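Local coordinates for putative endo-1,4-beta-xylanase (Bacteroides thetaiotaomicron VPI-5482, PDB 5MSX), which probably hydrolyses O-glycosidic bonds, consistent with a GH43 arabinofuranosidase acting on plant pectin, and also carries a calcium-binding F5/8 type C domain, at residues V328-P336 with S365-D373; W68-W76 with G310-K318. All coordinates share one frame; numbering follows the deposited sequence.

Contact 1 (V328-P336 with S365-D373); sequences VYASSIEVP and SRWMAAAED. With CA (calcium ion), chain T.
Ile333 and Glu334 lie beside Ala369 and Ala370, and the two backbones are joined directly by one hydrogen bond, from Glu334 N to Met368 O (2.8 Å). Around this single link, side chains do most of the fastening. The indole of Trp367 gives its N-H to the carbonyl of Ser332, with NE1 3.0 Å from O, nearly along the C=O axis and with the oxygen in the ring plane. Ala330 CB touches the five-membered ring obliquely near NE1, 3.7 Å from Trp367 CE2. Ser332 OG works both ways: it accepts from Ala370 N at 2.8 Å and donates to the anti lone pair of Asp373 OD2. A chi1 of 70° sets this hydroxyl between its own backbone N and carbonyl carbon, facing the turn. Ser331 OG also donates to Asp373 OD2, at a separation so short that its exact value is doubtful; the same hydroxyl is hydrogen-bonded to Trp378 N. Glu334 extends with CG anti to the backbone N (chi1 -170°) and then bends, bringing OE1 to within 2.8 Å of Ala371 N, which meets it from above the carboxylate plane. Its OE2 takes Val335 N on the anti lone pair, so both oxygens are held by backbone amides. Putting an alanine here would probably leave Ala371 N without this acceptor and the start of the turn freer to shift. Ala370 to Asp373 form a type I turn, closed by Asp373 N to Ala370 O. The example illustrates how loops can be joined mainly through side-chain hydrogen bonds: here the loop after strand 325-330 meets strand 367-368 and its following turn within a discoidin-like (F5/8 type C) beta-sandwich, beside the calcium site that Ser365 binds through O and OG.

Contact 2 (W68-W76 with G310-K318); sequences WKSKDFVHW and GVGALKKVK. With EDO (1,2-ethanediol), chain B.
Phe73 and Leu314 lie side by side, and the close-packed half of this contact is built on them. Leu314 CD1 sits over the centre of the phenyl ring, 3.8 Å from its centroid and 12° off the normal, a CH-pi contact. The opposite face meets the edge of the Trp76 indole, through CZ2 near the rim. Val311 CG2 adds a third apolar touch, 3.9 Å from Phe73 CE2. Beside this cluster the backbones share one hydrogen bond, Leu314 N to Asp72 O at 3.1 Å, and Ala313 CA approaches the same oxygen in a CA-H...O contact. The Asp72 side chain steadies the loop from within. Its CG stands between the backbone N and the carbonyl carbon (chi1 59°), from where OD1 receives Val74 N and His75 N from one face of the carboxylate, an Asx turn and motif. OD2 takes His75 ND1 on its syn lone pair at 3.0 Å and lies in the plane of the imidazole. Ser70 OG complements it, accepting from Phe73 N and donating to His75 O. The other side faces solvent: Lys71, Val74, Gly312 and Ala313 are exposed, and a water bridges Phe73 O and Gly312 O, donating to both. Val74 CG2 rests against Ala313 CB at 3.9 Å. Val317 CG2 still makes a close touch here, 3.7 Å from Asp72 CB, and Glu297 of a second subunit packs on Lys71 and Val317. An ethanediol, probably from the crystallisation liquor, donates to Leu314 O. Lys315 lays its CD beside Lys71 O and carries its amine on to a salt bridge with Glu41. No helix takes part: the loop after strand 67-70 meets an irregular segment, with Phe46 of strand 45-52, Tyr273 of strand 272-278 and Val290 of strand 287-293 packed around the Phe73 cluster.

Overall arrangement
Followed from the N terminus, the chain passes through strand 45-52 into strand 67-70 and the first half of contact 2. It then travels 233 residues, through most of the family 43 range, before 310-318 returns to close that long loop. Soon afterwards strand 325-330 leads into contact 1, which closes a short loop of 28 residues at 365-373. The two loops are in series, neither nested nor crossed, with contact centres about 29 Å apart and nearest atoms about 12 Å apart. Contact 2 thus ties the loop after strand 67-70, in the five-bladed beta-propeller of family 43, to the irregular segment between strands 287-293 and 325-330, whereas contact 1 lies within the discoidin-like beta-sandwich.

Contact 1 (V328-P336 with S365-D373)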
ATOM      1  N   VAL C 328      50.010 -24.735  -4.443  1.00 33.75           N
ATOM      2  CA  VAL C 328      49.804 -23.452  -5.090  1.00 36.65           C
ATOM      3  C   VAL C 328      51.061 -22.630  -4.913  1.00 35.33           C
ATOM      4  O   VAL C 328      51.829 -22.876  -4.001  1.00 39.41           O
ATOM      5  CB  VAL C 328      48.616 -22.655  -4.491  1.00 38.02           C
ATOM      6  CG1 VAL C 328      47.299 -23.192  -4.991  1.00 40.16           C
ATOM      7  CG2 VAL C 328      48.629 -22.692  -2.969  1.00 38.73           C
ATOM      8  N   TYR C 329      51.261 -21.662  -5.792  1.00 35.89           N
ATOM      9  CA  TYR C 329      52.387 -20.730  -5.704  1.00 36.63           C
ATOM     10  C   TYR C 329      52.060 -19.552  -6.584  1.00 35.17           C
ATOM     11  O   TYR C 329      51.184 -19.651  -7.426  1.00 37.25           O
ATOM     12  CB  TYR C 329      53.728 -21.379  -6.103  1.00 40.14           C
ATOM     13  CG  TYR C 329      53.758 -22.032  -7.474  1.00 42.77           C
ATOM     14  CD1 TYR C 329      54.048 -21.286  -8.625  1.00 44.79           C
ATOM     15  CD2 TYR C 329      53.506 -23.395  -7.620  1.00 44.09           C
ATOM     16  CE1 TYR C 329      54.083 -21.890  -9.883  1.00 46.79           C
ATOM     17  CE2 TYR C 329      53.528 -24.000  -8.871  1.00 46.32           C
ATOM     18  CZ  TYR C 329      53.820 -23.245  -9.993  1.00 45.08           C
ATOM     19  OH  TYR C 329      53.846 -23.853 -11.219  1.00 50.53           O
ATOM     20  N   ALA C 330      52.743 -18.434  -6.373  1.00 33.72           N
ATOM     21  CA  ALA C 330      52.379 -17.186  -7.025  1.00 33.76           C
ATOM     22  C   ALA C 330      53.591 -16.374  -7.430  1.00 31.67           C
ATOM     23  O   ALA C 330      54.695 -16.718  -7.092  1.00 33.02           O
ATOM     24  CB  ALA C 330      51.488 -16.368  -6.094  1.00 35.01           C
ATOM     25  N   SER C 331      53.350 -15.297  -8.164  1.00 31.75           N
ATOM     26  CA  SER C 331      54.383 -14.354  -8.572  1.00 33.98           C
ATOM     27  C   SER C 331      54.998 -13.574  -7.421  1.00 36.71           C
ATOM     28  O   SER C 331      56.158 -13.197  -7.486  1.00 34.81           O
ATOM     29  CB  SER C 331      53.805 -13.361  -9.583  1.00 36.00           C
ATOM     30  OG  SER C 331      52.772 -12.562  -9.032  1.00 36.59           O
ATOM     31  N   SER C 332      54.196 -13.286  -6.396  1.00 35.93           N
ATOM     32  CA  SER C 332      54.675 -12.650  -5.188  1.00 33.14           C
ATOM     33  C   SER C 332      53.671 -12.842  -4.054  1.00 33.19           C
ATOM     34  O   SER C 332      52.550 -13.351  -4.254  1.00 29.86           O
ATOM     35  CB  SER C 332      54.910 -11.159  -5.414  1.00 34.13           C
ATOM     36  OG  SER C 332      53.694 -10.464  -5.580  1.00 34.88           O
ATOM     37  N   ILE C 333      54.110 -12.443  -2.864  1.00 32.21           N
ATOM     38  CA  ILE C 333      53.329 -12.519  -1.638  1.00 31.46           C
ATOM     39  C   ILE C 333      53.554 -11.206  -0.909  1.00 33.04           C
ATOM     40  O   ILE C 333      54.717 -10.807  -0.702  1.00 30.58           O
ATOM     41  CB  ILE C 333      53.773 -13.699  -0.754  1.00 31.05           C
ATOM     42  CG1 ILE C 333      53.649 -15.021  -1.533  1.00 29.45           C
ATOM     43  CG2 ILE C 333      52.963 -13.740   0.538  1.00 29.42           C
ATOM     44  CD1 ILE C 333      54.320 -16.199  -0.873  1.00 28.60           C
ATOM     45  N   GLU C 334      52.459 -10.517  -0.548  1.00 30.41           N
ATOM     46  CA  GLU C 334      52.567  -9.321   0.252  1.00 30.63           C
ATOM     47  C   GLU C 334      53.131  -9.658   1.633  1.00 28.83           C
ATOM     48  O   GLU C 334      52.844 -10.709   2.206  1.00 25.58           O
ATOM     49  CB  GLU C 334      51.211  -8.590   0.385  1.00 33.53           C
ATOM     50  CG  GLU C 334      51.296  -7.192   1.013  1.00 36.15           C
ATOM     51  CD  GLU C 334      52.337  -6.284   0.328  1.00 41.47           C
ATOM     52  OE1 GLU C 334      51.955  -5.496  -0.558  1.00 47.39           O
ATOM     53  OE2 GLU C 334      53.555  -6.361   0.654  1.00 44.59           O
ATOM     54  N   VAL C 335      53.938  -8.745   2.154  1.00 29.72           N
ATOM     55  CA  VAL C 335      54.502  -8.853   3.514  1.00 31.57           C
ATOM     56  C   VAL C 335      53.377  -8.845   4.594  1.00 28.12           C
ATOM     57  O   VAL C 335      52.353  -8.201   4.382  1.00 27.70           O
ATOM     58  CB  VAL C 335      55.527  -7.695   3.728  1.00 34.19           C
ATOM     59  CG1 VAL C 335      54.839  -6.326   3.799  1.00 35.06           C
ATOM     60  CG2 VAL C 335      56.382  -7.924   4.958  1.00 37.98           C
ATOM     61  N   PRO C 336      53.564  -9.547   5.736  1.00 27.00           N
ATOM     62  CA  PRO C 336      52.508  -9.581   6.755  1.00 26.04           C
ATOM     63  C   PRO C 336      52.078  -8.207   7.259  1.00 25.77           C
ATOM     64  O   PRO C 336      52.896  -7.264   7.315  1.00 26.04           O
ATOM     65  CB  PRO C 336      53.130 -10.380   7.903  1.00 26.66           C
ATOM     66  CG  PRO C 336      54.197 -11.204   7.264  1.00 27.11           C
ATOM     67  CD  PRO C 336      54.719 -10.388   6.136  1.00 27.75           C
ATOM     68  N   SER C 365      40.516 -15.600   5.023  1.00 18.60           N
ATOM     69  CA  SER C 365      41.885 -15.536   4.540  1.00 19.92           C
ATOM     70  C   SER C 365      41.990 -15.295   3.037  1.00 20.89           C
ATOM     71  O   SER C 365      41.127 -15.726   2.256  1.00 19.47           O
ATOM     72  CB  SER C 365      42.597 -16.820   4.881  1.00 20.84           C
ATOM     73  OG  SER C 365      42.040 -17.923   4.204  1.00 21.07           O
ATOM     74  N   ARG C 366      43.074 -14.635   2.641  1.00 20.49           N
ATOM     75  CA  ARG C 366      43.310 -14.293   1.255  1.00 21.38           C
ATOM     76  C   ARG C 366      44.794 -14.327   0.906  1.00 22.48           C
ATOM     77  O   ARG C 366      45.652 -13.972   1.737  1.00 20.26           O
ATOM     78  CB  ARG C 366      42.790 -12.874   0.975  1.00 22.04           C
ATOM     79  CG  ARG C 366      43.198 -11.898   2.055  1.00 21.34           C
ATOM     80  CD  ARG C 366      42.682 -10.518   1.790  1.00 21.24           C
ATOM     81  NE  ARG C 366      43.084  -9.680   2.896  1.00 21.29           N
ATOM     82  CZ  ARG C 366      43.150  -8.364   2.873  1.00 20.41           C
ATOM     83  NH1 ARG C 366      42.795  -7.692   1.803  1.00 21.81           N
ATOM     84  NH2 ARG C 366      43.560  -7.724   3.948  1.00 20.35           N
ATOM     85  N   TRP C 367      45.072 -14.725  -0.338  1.00 24.07           N
ATOM     86  CA  TRP C 367      46.355 -14.398  -0.997  1.00 24.07           C
ATOM     87  C   TRP C 367      46.293 -12.956  -1.410  1.00 24.02           C
ATOM     88  O   TRP C 367      45.240 -12.481  -1.841  1.00 25.12           O
ATOM     89  CB  TRP C 367      46.606 -15.272  -2.229  1.00 25.21           C
ATOM     90  CG  TRP C 367      47.714 -14.781  -3.139  1.00 26.73           C
ATOM     91  CD1 TRP C 367      49.045 -14.721  -2.848  1.00 27.27           C
ATOM     92  CD2 TRP C 367      47.575 -14.280  -4.469  1.00 27.65           C
ATOM     93  NE1 TRP C 367      49.749 -14.211  -3.910  1.00 27.67           N
ATOM     94  CE2 TRP C 367      48.880 -13.947  -4.929  1.00 28.75           C
ATOM     95  CE3 TRP C 367      46.482 -14.111  -5.342  1.00 29.42           C
ATOM     96  CZ2 TRP C 367      49.126 -13.426  -6.219  1.00 29.73           C
ATOM     97  CZ3 TRP C 367      46.725 -13.573  -6.647  1.00 31.02           C
ATOM     98  CH2 TRP C 367      48.045 -13.235  -7.057  1.00 30.47           C
ATOM     99  N   MET C 368      47.409 -12.250  -1.269  1.00 23.73           N
ATOM    100  CA  MET C 368      47.596 -10.943  -1.871  1.00 25.40           C
ATOM    101  C   MET C 368      49.002 -10.858  -2.471  1.00 28.37           C
ATOM    102  O   MET C 368      49.998 -11.186  -1.805  1.00 28.79           O
ATOM    103  CB  MET C 368      47.436  -9.825  -0.839  1.00 26.96           C
ATOM    104  CG  MET C 368      46.029  -9.680  -0.259  1.00 27.92           C
ATOM    105  SD  MET C 368      44.916  -8.880  -1.411  1.00 30.73           S
ATOM    106  CE  MET C 368      45.527  -7.210  -1.446  1.00 31.38           C
ATOM    107  N   ALA C 369      49.076 -10.420  -3.729  1.00 30.05           N
ATOM    108  CA  ALA C 369      50.348 -10.094  -4.379  1.00 30.44           C
ATOM    109  C   ALA C 369      51.004  -8.898  -3.683  1.00 31.20           C
ATOM    110  O   ALA C 369      50.299  -8.033  -3.110  1.00 30.07           O
ATOM    111  CB  ALA C 369      50.112  -9.764  -5.853  1.00 30.45           C
ATOM    112  N   ALA C 370      52.340  -8.828  -3.746  1.00 30.87           N
ATOM    113  CA  ALA C 370      53.062  -7.681  -3.193  1.00 33.00           C
ATOM    114  C   ALA C 370      52.702  -6.394  -3.941  1.00 35.47           C
ATOM    115  O   ALA C 370      52.382  -6.420  -5.136  1.00 33.04           O
ATOM    116  CB  ALA C 370      54.563  -7.911  -3.213  1.00 32.23           C
ATOM    117  N   ALA C 371      52.717  -5.280  -3.211  1.00 37.81           N
ATOM    118  CA  ALA C 371      52.459  -3.955  -3.775  1.00 42.18           C
ATOM    119  C   ALA C 371      53.272  -3.678  -5.051  1.00 42.50           C
ATOM    120  O   ALA C 371      52.703  -3.185  -6.020  1.00 45.24           O
ATOM    121  CB  ALA C 371      52.730  -2.873  -2.729  1.00 43.87           C
ATOM    122  N   GLU C 372      54.561  -4.052  -5.050  1.00 43.53           N
ATOM    123  CA  GLU C 372      55.485  -3.812  -6.175  1.00 45.07           C
ATOM    124  C   GLU C 372      55.173  -4.662  -7.394  1.00 50.94           C
ATOM    125  O   GLU C 372      55.612  -4.340  -8.500  1.00 53.74           O
ATOM    126  CB  GLU C 372      56.931  -4.103  -5.768  1.00 43.04           C
ATOM    127  N   ASP C 373      54.428  -5.750  -7.197  1.00 52.15           N
ATOM    128  CA  ASP C 373      54.100  -6.693  -8.269  1.00 52.97           C
ATOM    129  C   ASP C 373      52.747  -6.349  -8.938  1.00 54.63           C
ATOM    130  O   ASP C 373      51.799  -7.146  -8.918  1.00 55.09           O
ATOM    131  CB  ASP C 373      54.118  -8.123  -7.689  1.00 52.03           C
ATOM    132  CG  ASP C 373      53.799  -9.194  -8.717  1.00 51.89           C
ATOM    133  OD1 ASP C 373      54.016  -8.974  -9.928  1.00 51.37           O
ATOM    134  OD2 ASP C 373      53.313 -10.263  -8.301  1.00 53.22           O
TER
HETATM  135 CA    CA T 502      40.835 -18.108   1.908  1.00 34.83          CA

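Contact 2 (W68-W76 with G310-K318)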
ATOM      1  N   TRP C  68      24.450  -9.786  -1.854  1.00 19.95           N
ATOM      2  CA  TRP C  68      24.934 -11.141  -2.035  1.00 19.14           C
ATOM      3  C   TRP C  68      23.791 -12.110  -1.803  1.00 20.40           C
ATOM      4  O   TRP C  68      22.946 -11.875  -0.923  1.00 19.33           O
ATOM      5  CB  TRP C  68      26.051 -11.429  -1.047  1.00 19.11           C
ATOM      6  CG  TRP C  68      27.290 -10.642  -1.212  1.00 18.16           C
ATOM      7  CD1 TRP C  68      27.510  -9.358  -0.828  1.00 17.89           C
ATOM      8  CD2 TRP C  68      28.516 -11.109  -1.785  1.00 18.52           C
ATOM      9  NE1 TRP C  68      28.790  -8.988  -1.155  1.00 18.43           N
ATOM     10  CE2 TRP C  68      29.431 -10.054  -1.727  1.00 17.98           C
ATOM     11  CE3 TRP C  68      28.912 -12.312  -2.361  1.00 18.22           C
ATOM     12  CZ2 TRP C  68      30.738 -10.172  -2.197  1.00 18.71           C
ATOM     13  CZ3 TRP C  68      30.206 -12.428  -2.817  1.00 19.13           C
ATOM     14  CH2 TRP C  68      31.099 -11.366  -2.740  1.00 18.61           C
ATOM     15  N   LYS C  69      23.750 -13.178  -2.597  1.00 20.91           N
ATOM     16  CA  LYS C  69      22.710 -14.176  -2.538  1.00 22.59           C
ATOM     17  C   LYS C  69      23.318 -15.556  -2.471  1.00 23.31           C
ATOM     18  O   LYS C  69      24.420 -15.791  -2.985  1.00 24.30           O
ATOM     19  CB  LYS C  69      21.827 -14.136  -3.794  1.00 24.77           C
ATOM     20  CG  LYS C  69      21.032 -12.860  -4.004  1.00 26.86           C
ATOM     21  CD  LYS C  69      20.490 -12.746  -5.439  1.00 30.16           C
ATOM     22  CE  LYS C  69      19.673 -13.962  -5.863  1.00 32.07           C
ATOM     23  NZ  LYS C  69      18.729 -13.661  -6.977  1.00 34.31           N
ATOM     24  N   SER C  70      22.547 -16.467  -1.896  1.00 21.28           N
ATOM     25  CA  SER C  70      22.932 -17.827  -1.686  1.00 21.72           C
ATOM     26  C   SER C  70      21.711 -18.730  -1.558  1.00 24.35           C
ATOM     27  O   SER C  70      20.745 -18.397  -0.849  1.00 24.98           O
ATOM     28  CB  SER C  70      23.716 -17.932  -0.375  1.00 20.37           C
ATOM     29  OG  SER C  70      24.144 -19.255  -0.167  1.00 19.27           O
ATOM     30  N   LYS C  71      21.783 -19.912  -2.167  1.00 26.93           N
ATOM     31  CA  LYS C  71      20.723 -20.900  -2.028  1.00 28.33           C
ATOM     32  C   LYS C  71      20.875 -21.719  -0.762  1.00 27.66           C
ATOM     33  O   LYS C  71      19.890 -22.253  -0.241  1.00 28.10           O
ATOM     34  CB  LYS C  71      20.697 -21.809  -3.246  1.00 33.31           C
ATOM     35  CG  LYS C  71      20.405 -21.046  -4.527  1.00 38.80           C
ATOM     36  CD  LYS C  71      20.190 -21.976  -5.715  1.00 45.12           C
ATOM     37  CE  LYS C  71      19.785 -21.198  -6.961  1.00 49.47           C
ATOM     38  NZ  LYS C  71      20.981 -20.631  -7.645  1.00 56.42           N
ATOM     39  N   ASP C  72      22.101 -21.826  -0.261  1.00 25.57           N
ATOM     40  CA  ASP C  72      22.404 -22.752   0.837  1.00 25.62           C
ATOM     41  C   ASP C  72      23.053 -22.102   2.075  1.00 24.50           C
ATOM     42  O   ASP C  72      23.280 -22.793   3.063  1.00 24.10           O
ATOM     43  CB  ASP C  72      23.301 -23.898   0.329  1.00 25.84           C
ATOM     44  CG  ASP C  72      24.641 -23.408  -0.255  1.00 27.71           C
ATOM     45  OD1 ASP C  72      24.926 -22.193  -0.309  1.00 29.37           O
ATOM     46  OD2 ASP C  72      25.444 -24.256  -0.676  1.00 32.08           O
ATOM     47  N   PHE C  73      23.347 -20.801   2.018  1.00 23.96           N
ATOM     48  CA  PHE C  73      24.071 -20.072   3.100  1.00 23.83           C
ATOM     49  C   PHE C  73      25.601 -20.303   3.159  1.00 25.04           C
ATOM     50  O   PHE C  73      26.279 -19.809   4.081  1.00 23.20           O
ATOM     51  CB  PHE C  73      23.450 -20.361   4.484  1.00 21.34           C
ATOM     52  CG  PHE C  73      23.448 -19.165   5.395  1.00 20.40           C
ATOM     53  CD1 PHE C  73      22.551 -18.123   5.177  1.00 19.84           C
ATOM     54  CD2 PHE C  73      24.344 -19.075   6.462  1.00 19.59           C
ATOM     55  CE1 PHE C  73      22.537 -17.001   6.010  1.00 20.64           C
ATOM     56  CE2 PHE C  73      24.341 -17.948   7.288  1.00 20.95           C
ATOM     57  CZ  PHE C  73      23.447 -16.903   7.054  1.00 19.72           C
ATOM     58  N   VAL C  74      26.144 -21.002   2.167  1.00 25.03           N
ATOM     59  CA  VAL C  74      27.582 -21.316   2.107  1.00 27.29           C
ATOM     60  C   VAL C  74      28.197 -20.638   0.878  1.00 28.41           C
ATOM     61  O   VAL C  74      29.166 -19.892   0.992  1.00 27.12           O
ATOM     62  CB  VAL C  74      27.783 -22.834   2.073  1.00 27.96           C
ATOM     63  CG1 VAL C  74      29.248 -23.206   1.954  1.00 28.34           C
ATOM     64  CG2 VAL C  74      27.186 -23.446   3.337  1.00 28.54           C
ATOM     65  N   HIS C  75      27.614 -20.896  -0.293  1.00 28.26           N
ATOM     66  CA  HIS C  75      28.043 -20.279  -1.544  1.00 27.46           C
ATOM     67  C   HIS C  75      27.264 -19.033  -1.840  1.00 24.23           C
ATOM     68  O   HIS C  75      26.061 -19.106  -2.049  1.00 25.51           O
ATOM     69  CB  HIS C  75      27.874 -21.290  -2.683  1.00 31.01           C
ATOM     70  CG  HIS C  75      28.648 -22.545  -2.452  1.00 33.33           C
ATOM     71  ND1 HIS C  75      28.080 -23.680  -1.913  1.00 35.17           N
ATOM     72  CD2 HIS C  75      29.962 -22.821  -2.618  1.00 35.39           C
ATOM     73  CE1 HIS C  75      29.006 -24.615  -1.792  1.00 35.44           C
ATOM     74  NE2 HIS C  75      30.155 -24.120  -2.217  1.00 36.03           N
ATOM     75  N   TRP C  76      27.958 -17.896  -1.876  1.00 22.66           N
ATOM     76  CA  TRP C  76      27.355 -16.578  -2.044  1.00 23.10           C
ATOM     77  C   TRP C  76      27.831 -15.947  -3.331  1.00 23.51           C
ATOM     78  O   TRP C  76      28.935 -16.234  -3.759  1.00 25.94           O
ATOM     79  CB  TRP C  76      27.762 -15.678  -0.872  1.00 22.29           C
ATOM     80  CG  TRP C  76      27.190 -16.127   0.451  1.00 22.05           C
ATOM     81  CD1 TRP C  76      27.727 -17.039   1.318  1.00 21.05           C
ATOM     82  CD2 TRP C  76      25.955 -15.690   1.036  1.00 20.87           C
ATOM     83  NE1 TRP C  76      26.897 -17.197   2.403  1.00 21.30           N
ATOM     84  CE2 TRP C  76      25.804 -16.381   2.255  1.00 21.01           C
ATOM     85  CE3 TRP C  76      24.953 -14.791   0.635  1.00 21.74           C
ATOM     86  CZ2 TRP C  76      24.679 -16.197   3.095  1.00 21.89           C
ATOM     87  CZ3 TRP C  76      23.838 -14.594   1.470  1.00 21.83           C
ATOM     88  CH2 TRP C  76      23.720 -15.292   2.689  1.00 22.18           C
ATOM     89  N   GLY C 310      31.297 -20.280  11.627  1.00 24.31           N
ATOM     90  CA  GLY C 310      30.084 -20.249  10.840  1.00 26.17           C
ATOM     91  C   GLY C 310      29.090 -21.328  11.263  1.00 24.50           C
ATOM     92  O   GLY C 310      29.276 -22.044  12.225  1.00 26.22           O
ATOM     93  N   VAL C 311      28.004 -21.409  10.537  1.00 24.63           N
ATOM     94  CA  VAL C 311      26.892 -22.298  10.888  1.00 24.20           C
ATOM     95  C   VAL C 311      26.616 -23.310   9.776  1.00 24.40           C
ATOM     96  O   VAL C 311      25.622 -24.015   9.840  1.00 26.63           O
ATOM     97  CB  VAL C 311      25.613 -21.483  11.190  1.00 23.70           C
ATOM     98  CG1 VAL C 311      25.781 -20.697  12.485  1.00 24.34           C
ATOM     99  CG2 VAL C 311      25.248 -20.565  10.027  1.00 22.39           C
ATOM    100  N   GLY C 312      27.482 -23.375   8.768  1.00 26.39           N
ATOM    101  CA  GLY C 312      27.324 -24.350   7.668  1.00 26.76           C
ATOM    102  C   GLY C 312      26.116 -24.038   6.816  1.00 26.93           C
ATOM    103  O   GLY C 312      25.642 -22.872   6.765  1.00 24.59           O
ATOM    104  N   ALA C 313      25.602 -25.074   6.165  1.00 25.55           N
ATOM    105  CA  ALA C 313      24.472 -24.934   5.263  1.00 26.65           C
ATOM    106  C   ALA C 313      23.152 -24.920   6.038  1.00 26.78           C
ATOM    107  O   ALA C 313      22.930 -25.754   6.904  1.00 28.28           O
ATOM    108  CB  ALA C 313      24.468 -26.071   4.219  1.00 27.59           C
ATOM    109  N   LEU C 314      22.277 -23.972   5.709  1.00 27.73           N
ATOM    110  CA  LEU C 314      20.962 -23.860   6.314  1.00 28.35           C
ATOM    111  C   LEU C 314      19.867 -24.383   5.392  1.00 33.91           C
ATOM    112  O   LEU C 314      18.693 -24.341   5.752  1.00 38.88           O
ATOM    113  CB  LEU C 314      20.688 -22.404   6.699  1.00 27.08           C
ATOM    114  CG  LEU C 314      21.686 -21.784   7.701  1.00 25.83           C
ATOM    115  CD1 LEU C 314      21.181 -20.425   8.166  1.00 24.75           C
ATOM    116  CD2 LEU C 314      21.906 -22.723   8.884  1.00 25.01           C
ATOM    117  N   LYS C 315      20.248 -24.878   4.218  1.00 35.51           N
ATOM    118  CA  LYS C 315      19.339 -25.561   3.310  1.00 36.97           C
ATOM    119  C   LYS C 315      20.117 -26.628   2.536  1.00 36.98           C
ATOM    120  O   LYS C 315      21.250 -26.372   2.112  1.00 33.13           O
ATOM    121  CB  LYS C 315      18.770 -24.583   2.299  1.00 38.59           C
ATOM    122  CG  LYS C 315      17.642 -23.714   2.784  1.00 40.82           C
ATOM    123  CD  LYS C 315      17.278 -22.740   1.673  1.00 43.62           C
ATOM    124  CE  LYS C 315      16.210 -21.750   2.081  1.00 44.57           C
ATOM    125  NZ  LYS C 315      14.947 -22.444   2.418  1.00 44.60           N
ATOM    126  N   LYS C 316      19.498 -27.794   2.343  1.00 37.06           N
ATOM    127  CA  LYS C 316      20.043 -28.855   1.499  1.00 37.88           C
ATOM    128  C   LYS C 316      19.770 -28.493   0.054  1.00 41.84           C
ATOM    129  O   LYS C 316      18.614 -28.468  -0.339  1.00 46.45           O
ATOM    130  CB  LYS C 316      19.368 -30.185   1.820  1.00 37.55           C
ATOM    131  N   VAL C 317      20.809 -28.165  -0.721  1.00 43.50           N
ATOM    132  CA  VAL C 317      20.697 -28.021  -2.192  1.00 46.56           C
ATOM    133  C   VAL C 317      21.782 -28.837  -2.886  1.00 47.99           C
ATOM    134  O   VAL C 317      22.814 -29.151  -2.299  1.00 48.57           O
ATOM    135  CB  VAL C 317      20.756 -26.558  -2.706  1.00 47.85           C
ATOM    136  CG1 VAL C 317      19.720 -25.698  -2.008  1.00 50.99           C
ATOM    137  CG2 VAL C 317      22.144 -25.959  -2.563  1.00 48.58           C
ATOM    138  N   LYS C 318      21.533 -29.177  -4.144  1.00 50.34           N
ATOM    139  CA  LYS C 318      22.470 -29.988  -4.911  1.00 53.05           C
ATOM    140  C   LYS C 318      23.593 -29.072  -5.349  1.00 50.92           C
ATOM    141  O   LYS C 318      23.366 -27.937  -5.772  1.00 55.15           O
ATOM    142  CB  LYS C 318      21.794 -30.643  -6.131  1.00 53.43           C
TER
HETATM  143  C1  EDO B 513      17.662 -25.033   8.779  1.00 52.58           C
HETATM  144  O1  EDO B 513      17.271 -23.710   8.354  1.00 49.67           O
HETATM  145  C2  EDO B 513      18.551 -24.925  10.015  1.00 50.53           C
HETATM  146  O2  EDO B 513      18.206 -23.730  10.754  1.00 46.25           O
HETATM  147  O   HOH W   1      27.469 -20.679   6.291  1.00 22.47           O